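Local coordinates for sugar ABC transporter substrate-binding protein, BlMnBP1 (Bifidobacterium animalis subsp. lactis ATCC 27673, PDB 6I5R) that binds mannobiose and probably hands captured manno-oligosaccharides to an ABC transporter for uptake into the bacterial cell, at residues Ile22-Glu26 and Tyr118-Met124; Asp107-Phe111 and Glu133-Asp137; Asn113-Tyr118 and Tyr323-Lys327. All coordinates share one frame; numbering follows the deposited sequence.

Interaction 1. Residues Ile22-Glu26 and Tyr118-Met124. With ZN (zinc ion), chain H.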
ATOM      1  N   ILE A  22      11.234  11.643  25.096  1.00 24.55           N
ATOM      2  CA  ILE A  22       9.816  11.298  25.209  1.00 20.65           C
ATOM      3  C   ILE A  22       9.487  10.237  24.159  1.00 20.68           C
ATOM      4  O   ILE A  22       9.766  10.425  22.966  1.00 21.64           O
ATOM      5  CB  ILE A  22       8.926  12.535  25.004  1.00 22.89           C
ATOM      6  CG1 ILE A  22       9.406  13.712  25.843  1.00 26.29           C
ATOM      7  CG2 ILE A  22       7.472  12.227  25.330  1.00 26.43           C
ATOM      8  CD1 ILE A  22       8.807  15.055  25.391  1.00 25.56           C
ATOM      9  N   THR A  23       8.883   9.139  24.594  1.00 19.80           N
ATOM     10  CA  THR A  23       8.404   8.163  23.630  1.00 17.52           C
ATOM     11  C   THR A  23       6.963   8.475  23.283  1.00 16.39           C
ATOM     12  O   THR A  23       6.261   9.184  24.000  1.00 21.92           O
ATOM     13  CB  THR A  23       8.523   6.717  24.134  1.00 24.84           C
ATOM     14  OG1 THR A  23       7.764   6.531  25.330  1.00 18.38           O
ATOM     15  CG2 THR A  23      10.000   6.357  24.362  1.00 23.53           C
ATOM     16  N   TYR A  24       6.519   7.915  22.162  1.00 16.39           N
ATOM     17  CA  TYR A  24       5.158   8.167  21.693  1.00 20.20           C
ATOM     18  C   TYR A  24       4.078   7.830  22.717  1.00 17.16           C
ATOM     19  O   TYR A  24       3.145   8.637  22.882  1.00 19.91           O
ATOM     20  CB  TYR A  24       4.974   7.384  20.387  1.00 21.86           C
ATOM     21  CG  TYR A  24       3.586   7.359  19.805  1.00 16.39           C
ATOM     22  CD1 TYR A  24       2.609   6.512  20.309  1.00 18.32           C
ATOM     23  CD2 TYR A  24       3.282   8.131  18.699  1.00 17.89           C
ATOM     24  CE1 TYR A  24       1.353   6.476  19.752  1.00 19.13           C
ATOM     25  CE2 TYR A  24       2.031   8.093  18.131  1.00 21.38           C
ATOM     26  CZ  TYR A  24       1.065   7.281  18.661  1.00 19.53           C
ATOM     27  OH  TYR A  24      -0.190   7.267  18.085  1.00 16.39           O
ATOM     28  N   PRO A  25       4.107   6.692  23.407  1.00 18.59           N
ATOM     29  CA  PRO A  25       3.044   6.420  24.397  1.00 20.46           C
ATOM     30  C   PRO A  25       2.999   7.445  25.536  1.00 24.71           C
ATOM     31  O   PRO A  25       1.954   7.576  26.199  1.00 24.25           O
ATOM     32  CB  PRO A  25       3.380   5.006  24.911  1.00 20.83           C
ATOM     33  CG  PRO A  25       4.263   4.390  23.813  1.00 20.45           C
ATOM     34  CD  PRO A  25       5.057   5.565  23.271  1.00 18.62           C
ATOM     35  N   GLU A  26       4.110   8.156  25.781  1.00 18.74           N
ATOM     36  CA  GLU A  26       4.266   9.104  26.883  1.00 25.45           C
ATOM     37  C   GLU A  26       3.657  10.464  26.573  1.00 21.37           C
ATOM     38  O   GLU A  26       3.532  11.298  27.480  1.00 26.02           O
ATOM     39  CB  GLU A  26       5.752   9.233  27.218  1.00 23.56           C
ATOM     40  CG  GLU A  26       6.376   8.002  27.925  1.00 26.01           C
ATOM     41  CD  GLU A  26       7.873   8.138  28.200  1.00 27.42           C
ATOM     42  OE1 GLU A  26       8.596   8.685  27.334  1.00 38.29           O
ATOM     43  OE2 GLU A  26       8.346   7.702  29.293  1.00 29.47           O
ATOM     44  N   TYR A 118       9.995   5.886  17.644  1.00 16.39           N
ATOM     45  CA  TYR A 118       8.837   6.255  18.439  1.00 16.39           C
ATOM     46  C   TYR A 118       8.872   5.609  19.815  1.00 16.74           C
ATOM     47  O   TYR A 118       8.230   6.120  20.731  1.00 16.39           O
ATOM     48  CB  TYR A 118       7.531   5.829  17.749  1.00 21.54           C
ATOM     49  CG  TYR A 118       7.197   6.656  16.533  1.00 16.39           C
ATOM     50  CD1 TYR A 118       6.594   7.902  16.653  1.00 17.63           C
ATOM     51  CD2 TYR A 118       7.469   6.181  15.261  1.00 16.39           C
ATOM     52  CE1 TYR A 118       6.292   8.660  15.529  1.00 17.92           C
ATOM     53  CE2 TYR A 118       7.214   6.935  14.159  1.00 18.92           C
ATOM     54  CZ  TYR A 118       6.612   8.157  14.276  1.00 16.60           C
ATOM     55  OH  TYR A 118       6.355   8.869  13.128  1.00 16.53           O
ATOM     56  N   GLY A 119       9.577   4.500  19.967  1.00 16.39           N
ATOM     57  CA  GLY A 119       9.543   3.726  21.196  1.00 19.21           C
ATOM     58  C   GLY A 119       9.791   2.256  20.919  1.00 21.11           C
ATOM     59  O   GLY A 119       9.772   1.806  19.784  1.00 16.39           O
ATOM     60  N   GLU A 120      10.066   1.511  21.993  1.00 20.37           N
ATOM     61  CA  GLU A 120      10.208   0.067  21.875  1.00 19.11           C
ATOM     62  C   GLU A 120       8.984  -0.482  21.165  1.00 16.67           C
ATOM     63  O   GLU A 120       7.856  -0.113  21.490  1.00 21.08           O
ATOM     64  CB  GLU A 120      10.299  -0.616  23.242  1.00 21.60           C
ATOM     65  CG  GLU A 120      11.690  -0.860  23.821  1.00 22.04           C
ATOM     66  CD  GLU A 120      11.614  -1.723  25.083  1.00 22.69           C
ATOM     67  OE1 GLU A 120      11.076  -2.831  25.057  1.00 21.05           O
ATOM     68  OE2 GLU A 120      12.064  -1.292  26.143  1.00 32.55           O
ATOM     69  N   THR A 121       9.194  -1.420  20.242  1.00 18.13           N
ATOM     70  CA  THR A 121       8.056  -1.991  19.527  1.00 20.72           C
ATOM     71  C   THR A 121       7.085  -2.682  20.487  1.00 21.34           C
ATOM     72  O   THR A 121       5.857  -2.571  20.347  1.00 16.65           O
ATOM     73  CB  THR A 121       8.542  -2.964  18.457  1.00 18.98           C
ATOM     74  OG1 THR A 121       9.465  -2.300  17.589  1.00 16.40           O
ATOM     75  CG2 THR A 121       7.378  -3.486  17.637  1.00 21.82           C
ATOM     76  N   SER A 122       7.613  -3.351  21.506  1.00 17.07           N
ATOM     77  CA  SER A 122       6.723  -4.026  22.435  1.00 20.50           C
ATOM     78  C   SER A 122       5.830  -3.042  23.174  1.00 20.73           C
ATOM     79  O   SER A 122       4.702  -3.400  23.546  1.00 18.88           O
ATOM     80  CB  SER A 122       7.523  -4.853  23.428  1.00 20.80           C
ATOM     81  OG  SER A 122       8.376  -4.044  24.195  1.00 27.07           O
ATOM     82  N   GLU A 123       6.331  -1.817  23.449  1.00 18.43           N
ATOM     83  CA  GLU A 123       5.498  -0.774  24.048  1.00 21.72           C
ATOM     84  C   GLU A 123       4.546  -0.170  23.023  1.00 20.25           C
ATOM     85  O   GLU A 123       3.409   0.180  23.359  1.00 22.00           O
ATOM     86  CB  GLU A 123       6.367   0.328  24.692  1.00 23.03           C
ATOM     87  CG  GLU A 123       6.938  -0.055  26.076  1.00 21.15           C
ATOM     88  CD  GLU A 123       5.846  -0.448  27.075  1.00 25.78           C
ATOM     89  OE1 GLU A 123       5.003   0.408  27.425  1.00 30.53           O
ATOM     90  OE2 GLU A 123       5.813  -1.636  27.473  1.00 31.00           O
ATOM     91  N   MET A 124       4.995  -0.015  21.770  1.00 21.19           N
ATOM     92  CA  MET A 124       4.143   0.589  20.756  1.00 16.81           C
ATOM     93  C   MET A 124       2.945  -0.302  20.444  1.00 20.02           C
ATOM     94  O   MET A 124       1.838   0.193  20.214  1.00 20.15           O
ATOM     95  CB  MET A 124       4.957   0.882  19.498  1.00 18.66           C
ATOM     96  CG  MET A 124       6.035   1.952  19.684  1.00 17.99           C
ATOM     97  SD  MET A 124       5.289   3.555  20.081  1.00 16.43           S
ATOM     98  CE  MET A 124       4.392   3.914  18.553  1.00 18.30           C
TER
HETATM   99 ZN    ZN H 508      11.539  -3.333  27.030  0.77 23.75          ZN
HETATM  100  O   HOH W   1       9.923  -2.300  27.883  1.00 31.05           O
HETATM  101  O   HOH W   2      12.076  -2.307  28.228  1.00 32.28           O

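Interaction 2. Residues Asp107-Phe111 and Glu133-Asp137. With ZN (zinc ion), chain J; ZN (zinc ion), chain F.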
ATOM      1  N   ASP A 107      15.522   0.139   3.478  1.00 17.51           N
ATOM      2  CA  ASP A 107      15.893  -1.035   4.260  1.00 23.31           C
ATOM      3  C   ASP A 107      15.570  -0.767   5.732  1.00 23.95           C
ATOM      4  O   ASP A 107      16.065   0.190   6.333  1.00 16.51           O
ATOM      5  CB  ASP A 107      17.384  -1.370   4.061  1.00 19.03           C
ATOM      6  CG  ASP A 107      17.774  -2.739   4.637  1.00 23.88           C
ATOM      7  OD1 ASP A 107      17.379  -3.214   5.730  1.00 33.17           O
ATOM      8  OD2 ASP A 107      18.592  -3.430   4.012  1.00 33.28           O
ATOM      9  N   LYS A 108      14.811  -1.682   6.344  1.00 25.98           N
ATOM     10  CA  LYS A 108      14.568  -1.595   7.778  1.00 19.82           C
ATOM     11  C   LYS A 108      15.857  -1.368   8.539  1.00 23.39           C
ATOM     12  O   LYS A 108      15.917  -0.557   9.460  1.00 20.61           O
ATOM     13  CB  LYS A 108      13.925  -2.877   8.303  1.00 22.76           C
ATOM     14  CG  LYS A 108      12.500  -3.085   7.916  1.00 28.16           C
ATOM     15  CD  LYS A 108      12.144  -4.503   8.272  1.00 17.31           C
ATOM     16  CE  LYS A 108      10.662  -4.718   8.317  1.00 29.68           C
ATOM     17  NZ  LYS A 108      10.483  -6.110   8.798  1.00 24.16           N
ATOM     18  N   SER A 109      16.896  -2.109   8.181  1.00 23.00           N
ATOM     19  CA  SER A 109      18.155  -1.965   8.876  1.00 22.59           C
ATOM     20  C   SER A 109      18.727  -0.555   8.762  1.00 21.35           C
ATOM     21  O   SER A 109      19.669  -0.228   9.498  1.00 30.37           O
ATOM     22  CB  SER A 109      19.148  -2.975   8.316  1.00 21.91           C
ATOM     23  OG  SER A 109      19.409  -2.646   6.961  1.00 24.78           O
ATOM     24  N   GLU A 110      18.205   0.280   7.854  1.00 18.79           N
ATOM     25  CA  GLU A 110      18.673   1.648   7.723  1.00 20.66           C
ATOM     26  C   GLU A 110      17.741   2.658   8.382  1.00 19.68           C
ATOM     27  O   GLU A 110      18.034   3.858   8.357  1.00 18.31           O
ATOM     28  CB  GLU A 110      18.860   2.019   6.255  1.00 18.27           C
ATOM     29  CG  GLU A 110      20.130   1.477   5.628  1.00 26.26           C
ATOM     30  CD  GLU A 110      20.281   1.912   4.199  1.00 27.61           C
ATOM     31  OE1 GLU A 110      20.827   1.124   3.396  1.00 37.93           O
ATOM     32  OE2 GLU A 110      19.855   3.042   3.870  1.00 37.50           O
ATOM     33  N   PHE A 111      16.645   2.207   8.994  1.00 16.39           N
ATOM     34  CA  PHE A 111      15.723   3.143   9.626  1.00 17.72           C
ATOM     35  C   PHE A 111      16.447   4.049  10.608  1.00 23.93           C
ATOM     36  O   PHE A 111      16.221   5.261  10.644  1.00 20.06           O
ATOM     37  CB  PHE A 111      14.613   2.394  10.361  1.00 19.64           C
ATOM     38  CG  PHE A 111      13.537   1.825   9.459  1.00 20.96           C
ATOM     39  CD1 PHE A 111      13.302   2.326   8.176  1.00 18.72           C
ATOM     40  CD2 PHE A 111      12.745   0.773   9.913  1.00 21.69           C
ATOM     41  CE1 PHE A 111      12.299   1.777   7.371  1.00 23.48           C
ATOM     42  CE2 PHE A 111      11.750   0.222   9.106  1.00 20.78           C
ATOM     43  CZ  PHE A 111      11.520   0.736   7.852  1.00 18.86           C
ATOM     44  N   GLU A 133       5.693  -3.325  11.737  1.00 17.20           N
ATOM     45  CA  GLU A 133       5.809  -3.232  10.286  1.00 20.29           C
ATOM     46  C   GLU A 133       7.006  -2.372   9.894  1.00 19.71           C
ATOM     47  O   GLU A 133       7.809  -2.754   9.036  1.00 18.68           O
ATOM     48  CB  GLU A 133       4.498  -2.679   9.714  1.00 20.37           C
ATOM     49  CG  GLU A 133       4.421  -2.596   8.221  1.00 16.39           C
ATOM     50  CD  GLU A 133       3.096  -1.988   7.767  1.00 20.87           C
ATOM     51  OE1 GLU A 133       2.940  -0.771   7.940  1.00 23.25           O
ATOM     52  OE2 GLU A 133       2.212  -2.707   7.252  1.00 21.25           O
ATOM     53  N   LYS A 134       7.146  -1.205  10.519  1.00 16.95           N
ATOM     54  CA  LYS A 134       8.303  -0.334  10.288  1.00 17.55           C
ATOM     55  C   LYS A 134       9.122  -0.273  11.571  1.00 18.90           C
ATOM     56  O   LYS A 134       9.127   0.725  12.278  1.00 18.94           O
ATOM     57  CB  LYS A 134       7.865   1.051   9.849  1.00 18.82           C
ATOM     58  CG  LYS A 134       6.877   1.045   8.703  1.00 21.47           C
ATOM     59  CD  LYS A 134       7.543   0.705   7.385  1.00 19.90           C
ATOM     60  CE  LYS A 134       6.619   0.938   6.212  1.00 20.23           C
ATOM     61  NZ  LYS A 134       7.243   0.540   4.948  1.00 22.68           N
ATOM     62  N   ALA A 135       9.794  -1.380  11.872  1.00 24.11           N
ATOM     63  CA  ALA A 135      10.558  -1.510  13.097  1.00 16.50           C
ATOM     64  C   ALA A 135      11.864  -2.238  12.802  1.00 19.63           C
ATOM     65  O   ALA A 135      12.013  -2.920  11.774  1.00 16.39           O
ATOM     66  CB  ALA A 135       9.741  -2.231  14.181  1.00 16.39           C
ATOM     67  N   TYR A 136      12.812  -2.080  13.725  1.00 16.39           N
ATOM     68  CA  TYR A 136      14.108  -2.729  13.560  1.00 16.39           C
ATOM     69  C   TYR A 136      14.842  -2.755  14.891  1.00 21.14           C
ATOM     70  O   TYR A 136      14.759  -1.799  15.670  1.00 17.65           O
ATOM     71  CB  TYR A 136      15.000  -2.018  12.531  1.00 18.01           C
ATOM     72  CG  TYR A 136      16.125  -2.920  12.124  1.00 17.18           C
ATOM     73  CD1 TYR A 136      15.891  -3.916  11.220  1.00 19.20           C
ATOM     74  CD2 TYR A 136      17.385  -2.803  12.663  1.00 17.77           C
ATOM     75  CE1 TYR A 136      16.863  -4.776  10.843  1.00 26.80           C
ATOM     76  CE2 TYR A 136      18.392  -3.675  12.288  1.00 18.88           C
ATOM     77  CZ  TYR A 136      18.105  -4.667  11.380  1.00 22.79           C
ATOM     78  OH  TYR A 136      19.044  -5.580  10.945  1.00 36.14           O
ATOM     79  N   ASP A 137      15.643  -3.811  15.097  1.00 17.77           N
ATOM     80  CA  ASP A 137      16.381  -4.003  16.357  1.00 18.94           C
ATOM     81  C   ASP A 137      15.495  -3.576  17.544  1.00 20.27           C
ATOM     82  O   ASP A 137      15.971  -2.964  18.493  1.00 17.23           O
ATOM     83  CB  ASP A 137      17.746  -3.257  16.309  1.00 17.06           C
ATOM     84  CG  ASP A 137      18.917  -4.166  15.825  1.00 22.06           C
ATOM     85  OD1 ASP A 137      18.708  -5.346  15.699  1.00 17.32           O
ATOM     86  OD2 ASP A 137      20.080  -3.738  15.600  1.00 34.39           O
TER
HETATM   87 ZN    ZN J 510      19.288  -4.557   5.623  0.62 21.47          ZN
HETATM   88 ZN    ZN F 506      20.552  -6.039  15.214  1.00 20.75          ZN
HETATM   89  O   HOH W   3      21.209  -5.443   5.354  1.00 16.75           O

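Interaction 3. Residues Asn113-Tyr118 and Tyr323-Lys327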
ATOM      1  N   ASN A 113      19.273   5.159  10.656  1.00 16.39           N
ATOM      2  CA  ASN A 113      20.115   6.177  10.035  1.00 19.87           C
ATOM      3  C   ASN A 113      19.333   7.404   9.599  1.00 24.34           C
ATOM      4  O   ASN A 113      19.944   8.401   9.197  1.00 22.64           O
ATOM      5  CB  ASN A 113      20.851   5.624   8.817  1.00 21.34           C
ATOM      6  CG  ASN A 113      21.872   4.601   9.201  1.00 20.94           C
ATOM      7  OD1 ASN A 113      22.418   4.651  10.300  1.00 33.24           O
ATOM      8  ND2 ASN A 113      22.148   3.668   8.311  1.00 31.91           N
ATOM      9  N   TYR A 114      18.024   7.367   9.691  1.00 16.39           N
ATOM     10  CA  TYR A 114      17.168   8.406   9.151  1.00 21.79           C
ATOM     11  C   TYR A 114      16.055   8.857  10.085  1.00 17.60           C
ATOM     12  O   TYR A 114      15.686  10.034  10.033  1.00 16.39           O
ATOM     13  CB  TYR A 114      16.516   7.917   7.840  1.00 18.58           C
ATOM     14  CG  TYR A 114      17.464   7.644   6.680  1.00 21.69           C
ATOM     15  CD1 TYR A 114      18.217   8.673   6.129  1.00 23.03           C
ATOM     16  CD2 TYR A 114      17.573   6.369   6.113  1.00 25.33           C
ATOM     17  CE1 TYR A 114      19.053   8.452   5.057  1.00 21.72           C
ATOM     18  CE2 TYR A 114      18.449   6.135   5.043  1.00 22.50           C
ATOM     19  CZ  TYR A 114      19.171   7.193   4.517  1.00 24.43           C
ATOM     20  OH  TYR A 114      20.027   6.983   3.448  1.00 29.80           O
ATOM     21  N   PHE A 115      15.495   7.977  10.917  1.00 16.39           N
ATOM     22  CA  PHE A 115      14.203   8.210  11.528  1.00 17.75           C
ATOM     23  C   PHE A 115      14.323   8.133  13.036  1.00 18.82           C
ATOM     24  O   PHE A 115      15.123   7.360  13.588  1.00 16.39           O
ATOM     25  CB  PHE A 115      13.139   7.183  11.051  1.00 16.39           C
ATOM     26  CG  PHE A 115      12.843   7.258   9.571  1.00 16.39           C
ATOM     27  CD1 PHE A 115      12.348   8.418   9.001  1.00 17.81           C
ATOM     28  CD2 PHE A 115      13.081   6.184   8.759  1.00 20.42           C
ATOM     29  CE1 PHE A 115      12.119   8.489   7.645  1.00 16.39           C
ATOM     30  CE2 PHE A 115      12.847   6.252   7.409  1.00 17.55           C
ATOM     31  CZ  PHE A 115      12.379   7.414   6.853  1.00 16.39           C
ATOM     32  N   VAL A 116      13.506   8.946  13.686  1.00 16.39           N
ATOM     33  CA  VAL A 116      13.405   8.934  15.151  1.00 21.13           C
ATOM     34  C   VAL A 116      12.648   7.687  15.591  1.00 18.89           C
ATOM     35  O   VAL A 116      11.543   7.438  15.097  1.00 16.83           O
ATOM     36  CB  VAL A 116      12.687  10.187  15.641  1.00 18.57           C
ATOM     37  CG1 VAL A 116      12.551  10.158  17.175  1.00 18.59           C
ATOM     38  CG2 VAL A 116      13.401  11.442  15.169  1.00 20.13           C
ATOM     39  N   PRO A 117      13.160   6.909  16.538  1.00 19.50           N
ATOM     40  CA  PRO A 117      12.350   5.806  17.076  1.00 18.88           C
ATOM     41  C   PRO A 117      11.212   6.367  17.916  1.00 24.51           C
ATOM     42  O   PRO A 117      11.415   7.257  18.742  1.00 16.39           O
ATOM     43  CB  PRO A 117      13.351   4.992  17.916  1.00 21.69           C
ATOM     44  CG  PRO A 117      14.443   5.964  18.266  1.00 19.12           C
ATOM     45  CD  PRO A 117      14.492   7.005  17.170  1.00 19.06           C
ATOM     46  N   TYR A 118       9.995   5.886  17.644  1.00 16.39           N
ATOM     47  CA  TYR A 118       8.837   6.255  18.439  1.00 16.39           C
ATOM     48  C   TYR A 118       8.872   5.609  19.815  1.00 16.74           C
ATOM     49  O   TYR A 118       8.230   6.120  20.731  1.00 16.39           O
ATOM     50  CB  TYR A 118       7.531   5.829  17.749  1.00 21.54           C
ATOM     51  CG  TYR A 118       7.197   6.656  16.533  1.00 16.39           C
ATOM     52  CD1 TYR A 118       6.594   7.902  16.653  1.00 17.63           C
ATOM     53  CD2 TYR A 118       7.469   6.181  15.261  1.00 16.39           C
ATOM     54  CE1 TYR A 118       6.292   8.660  15.529  1.00 17.92           C
ATOM     55  CE2 TYR A 118       7.214   6.935  14.159  1.00 18.92           C
ATOM     56  CZ  TYR A 118       6.612   8.157  14.276  1.00 16.60           C
ATOM     57  OH  TYR A 118       6.355   8.869  13.128  1.00 16.53           O
ATOM     58  N   TYR A 323       4.152   7.274   8.775  1.00 16.95           N
ATOM     59  CA  TYR A 323       4.830   8.503   9.168  1.00 16.39           C
ATOM     60  C   TYR A 323       6.186   8.219   9.800  1.00 19.34           C
ATOM     61  O   TYR A 323       6.283   7.413  10.733  1.00 18.51           O
ATOM     62  CB  TYR A 323       4.017   9.268  10.181  1.00 16.39           C
ATOM     63  CG  TYR A 323       2.583   9.531   9.858  1.00 16.39           C
ATOM     64  CD1 TYR A 323       2.225  10.571   9.018  1.00 18.43           C
ATOM     65  CD2 TYR A 323       1.585   8.752  10.400  1.00 16.77           C
ATOM     66  CE1 TYR A 323       0.929  10.827   8.735  1.00 17.41           C
ATOM     67  CE2 TYR A 323       0.272   9.007  10.137  1.00 16.39           C
ATOM     68  CZ  TYR A 323      -0.055  10.032   9.293  1.00 18.73           C
ATOM     69  OH  TYR A 323      -1.352  10.286   9.038  1.00 16.39           O
ATOM     70  N   GLY A 324       7.222   8.908   9.317  1.00 16.39           N
ATOM     71  CA  GLY A 324       8.524   8.872   9.945  1.00 18.98           C
ATOM     72  C   GLY A 324       9.030  10.281  10.171  1.00 18.96           C
ATOM     73  O   GLY A 324       8.717  11.202   9.418  1.00 16.39           O
ATOM     74  N   ILE A 325       9.813  10.430  11.239  1.00 16.39           N
ATOM     75  CA  ILE A 325      10.309  11.720  11.715  1.00 18.27           C
ATOM     76  C   ILE A 325      11.816  11.784  11.503  1.00 18.08           C
ATOM     77  O   ILE A 325      12.543  10.834  11.819  1.00 16.39           O
ATOM     78  CB  ILE A 325       9.967  11.946  13.201  1.00 19.57           C
ATOM     79  CG1 ILE A 325       8.448  11.980  13.385  1.00 22.81           C
ATOM     80  CG2 ILE A 325      10.554  13.243  13.708  1.00 16.39           C
ATOM     81  CD1 ILE A 325       7.990  11.831  14.791  1.00 16.39           C
ATOM     82  N   ASN A 326      12.277  12.929  11.002  1.00 16.39           N
ATOM     83  CA  ASN A 326      13.677  13.137  10.635  1.00 19.32           C
ATOM     84  C   ASN A 326      14.567  13.189  11.882  1.00 20.15           C
ATOM     85  O   ASN A 326      14.419  14.093  12.713  1.00 16.39           O
ATOM     86  CB  ASN A 326      13.769  14.446   9.839  1.00 16.39           C
ATOM     87  CG  ASN A 326      15.121  14.681   9.203  1.00 18.31           C
ATOM     88  OD1 ASN A 326      16.074  13.965   9.447  1.00 16.39           O
ATOM     89  ND2 ASN A 326      15.203  15.737   8.385  1.00 16.39           N
ATOM     90  N   LYS A 327      15.494  12.267  12.009  1.00 16.39           N
ATOM     91  CA  LYS A 327      16.346  12.332  13.170  1.00 16.39           C
ATOM     92  C   LYS A 327      17.260  13.563  13.177  1.00 20.83           C
ATOM     93  O   LYS A 327      17.803  13.906  14.192  1.00 16.39           O
ATOM     94  CB  LYS A 327      17.208  11.089  13.273  1.00 17.32           C
ATOM     95  CG  LYS A 327      17.995  10.836  12.050  1.00 24.01           C
ATOM     96  CD  LYS A 327      19.124  11.795  11.934  1.00 27.90           C
ATOM     97  CE  LYS A 327      20.293  11.194  11.221  1.00 27.80           C
ATOM     98  NZ  LYS A 327      21.562  11.668  11.834  1.00 16.39           N
TER
HETATM   99  O   HOH W   4      17.161  11.988   8.558  1.00 16.96           O
HETATM  100  O   HOH W   5      10.228   8.129  12.715  1.00 16.39           O

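Interaction 1. Residues Ile22-Glu26 and Tyr118-Met124
Tyr24 sets CG anti to its backbone N (chi1 173°), which places the ring against Tyr118 and Met124. Met124 bends at both its second and third torsions, which brings the terminal methyl CE over that ring while the sulfur stays oblique. The methyl CE of Met124 lies over one face, 4.0 Å from the ring centroid of Tyr24, in a CH-pi contact. Its closest ring atom is CD1 of Tyr24, at 3.6 Å. The sulfur also meets Pro25, with Met124 SD 3.8 Å from Pro25 CD. The Tyr118 ring approaches elsewhere on the Tyr24 ring. Its CD1 is 3.9 Å from CD2 of Tyr24, and the two planes stand at 86°. One backbone bond ties the segments: Tyr24 N donates to Tyr118 O at 2.9 Å, almost straight at 177°. Before it, Thr23 N is held by Glu26 OE1 at 2.8 Å, met on the anti side of the carboxylate. Lys342 makes a cation-pi contact with the Tyr24 ring, and Ile143 of strand 139-155 touches Tyr24, Tyr118 and Met124. With a serine in place of Tyr24, the Met124 methyl would probably lose its aromatic face and a gap would open beside Tyr118. The contact is chiefly apolar and aromatic; one straight backbone bond ties the N-terminal loop to Tyr118, just before strand 119-120, and Met124 of helix 121-124 closes over the Tyr24 ring.

Interaction 2. Residues Asp107-Phe111 and Glu133-Asp137
A zinc site stands beside this contact, where Ser109 lies over the ring of Tyr136. Asp107 grips the metal with both carboxylate oxygens, OD1 at 2.3 Å and OD2 at 2.1 Å. Ser109 OG adds a further bond of 2.3 Å to the same zinc. Asp390, Asn394 and a water complete the shell. OD1 of Asp107 also accepts from Ser109 N at 2.7 Å, which closes an Asx turn and ties the two zinc ligands together. Tyr136 comes from strand 135-136. Its CG is anti to the backbone N (chi1 -164°), and this sends the ring flat beneath the turn. The CA of Ser109 sits nearly over the ring centre of Tyr136, 3.6 Å from the centroid and only 7° off the normal. CB of Ser109 covers the same ring nearer its hydroxyl end. Lys108 runs its extended chain along the 133-137 backbone, with CE 3.5 Å from Glu133 O. Phe111 points its ring at the same backbone, CE2 being 3.6 Å from the carbonyl carbon of Lys134. Ala135 N lies at the edge of the Phe111 ring, near its plane; it is buried and has no polar partner in the model. No hydrogen bond crosses between the segments, and the join rests on van der Waals and CH-pi contacts. Glu389 and Asp390 also touch Tyr136. An Asx turn seated on a tyrosine face thus carries the Asp107 and Ser109 half of a zinc site that Asp390 and Asn394 complete.

Interaction 3. Residues Asn113-Tyr118 and Tyr323-Lys327
Ile325 and Val116 meet in the tight, buried part of this contact. CG2 of Val116 lies 3.7 Å from CG2 of Ile325, and Val116 N donates to Ile325 O at 2.8 Å. The same carbonyl oxygen takes a CA-H contact from Phe115 and lies at the edge of its ring, near the ring plane. The Phe115 ring also stands close to Gly324, where any side chain would run into CD1. Ile325 reaches Tyr118 as well: its CD1 is 3.7 Å from CE1 of the tyrosine. Tyr118 OH donates to Tyr323 O at 2.8 Å, from well above the carbonyl plane (70° out of it). Between the segments a water bridges Val116 O and Ile325 N.

Lys327 N donates to Tyr114 O, at 3.0 Å and nearly straight (175°). CG of Lys327 lies between its backbone N and carbonyl carbon (chi1 55°), which holds it close to Tyr114 O, at 3.2 Å. The loose side comes at the end of this chain, where Lys327 CE lies 3.5 Å from Asn113 O and Asn113 is exposed.

The bonds of Val116 and Lys327 flank Phe115 and Asn326 as a single non-hydrogen-bonded antiparallel pair. Such an isolated bridge joins the loop before strand 119-120 to the 323-327 segment on strand 314-325, within the mixed sheet of this solute-binding protein fold.

How the interactions relate
The three contacts cluster on one side of the chain's centre. Interactions 2 and 3 have centres about 10 Å apart, 1 and 3 about 13 Å, and 1 and 2 about 15 Å. Tyr118 belongs to both interaction 1 and interaction 3, joining the N-terminal loop and strand 314-325 through one residue. Interactions 1 and 2 touch where Thr121 OG1 lies 3.4 Å from Ala135 CB. All three reach the same sheet. The sugar is near but not in contact: the side chains of Tyr323 and Lys134 are about 10 and 11 Å from a bound mannose. The pocket residues Asp320 and Tyr321 precede Tyr323 on strand 314-325.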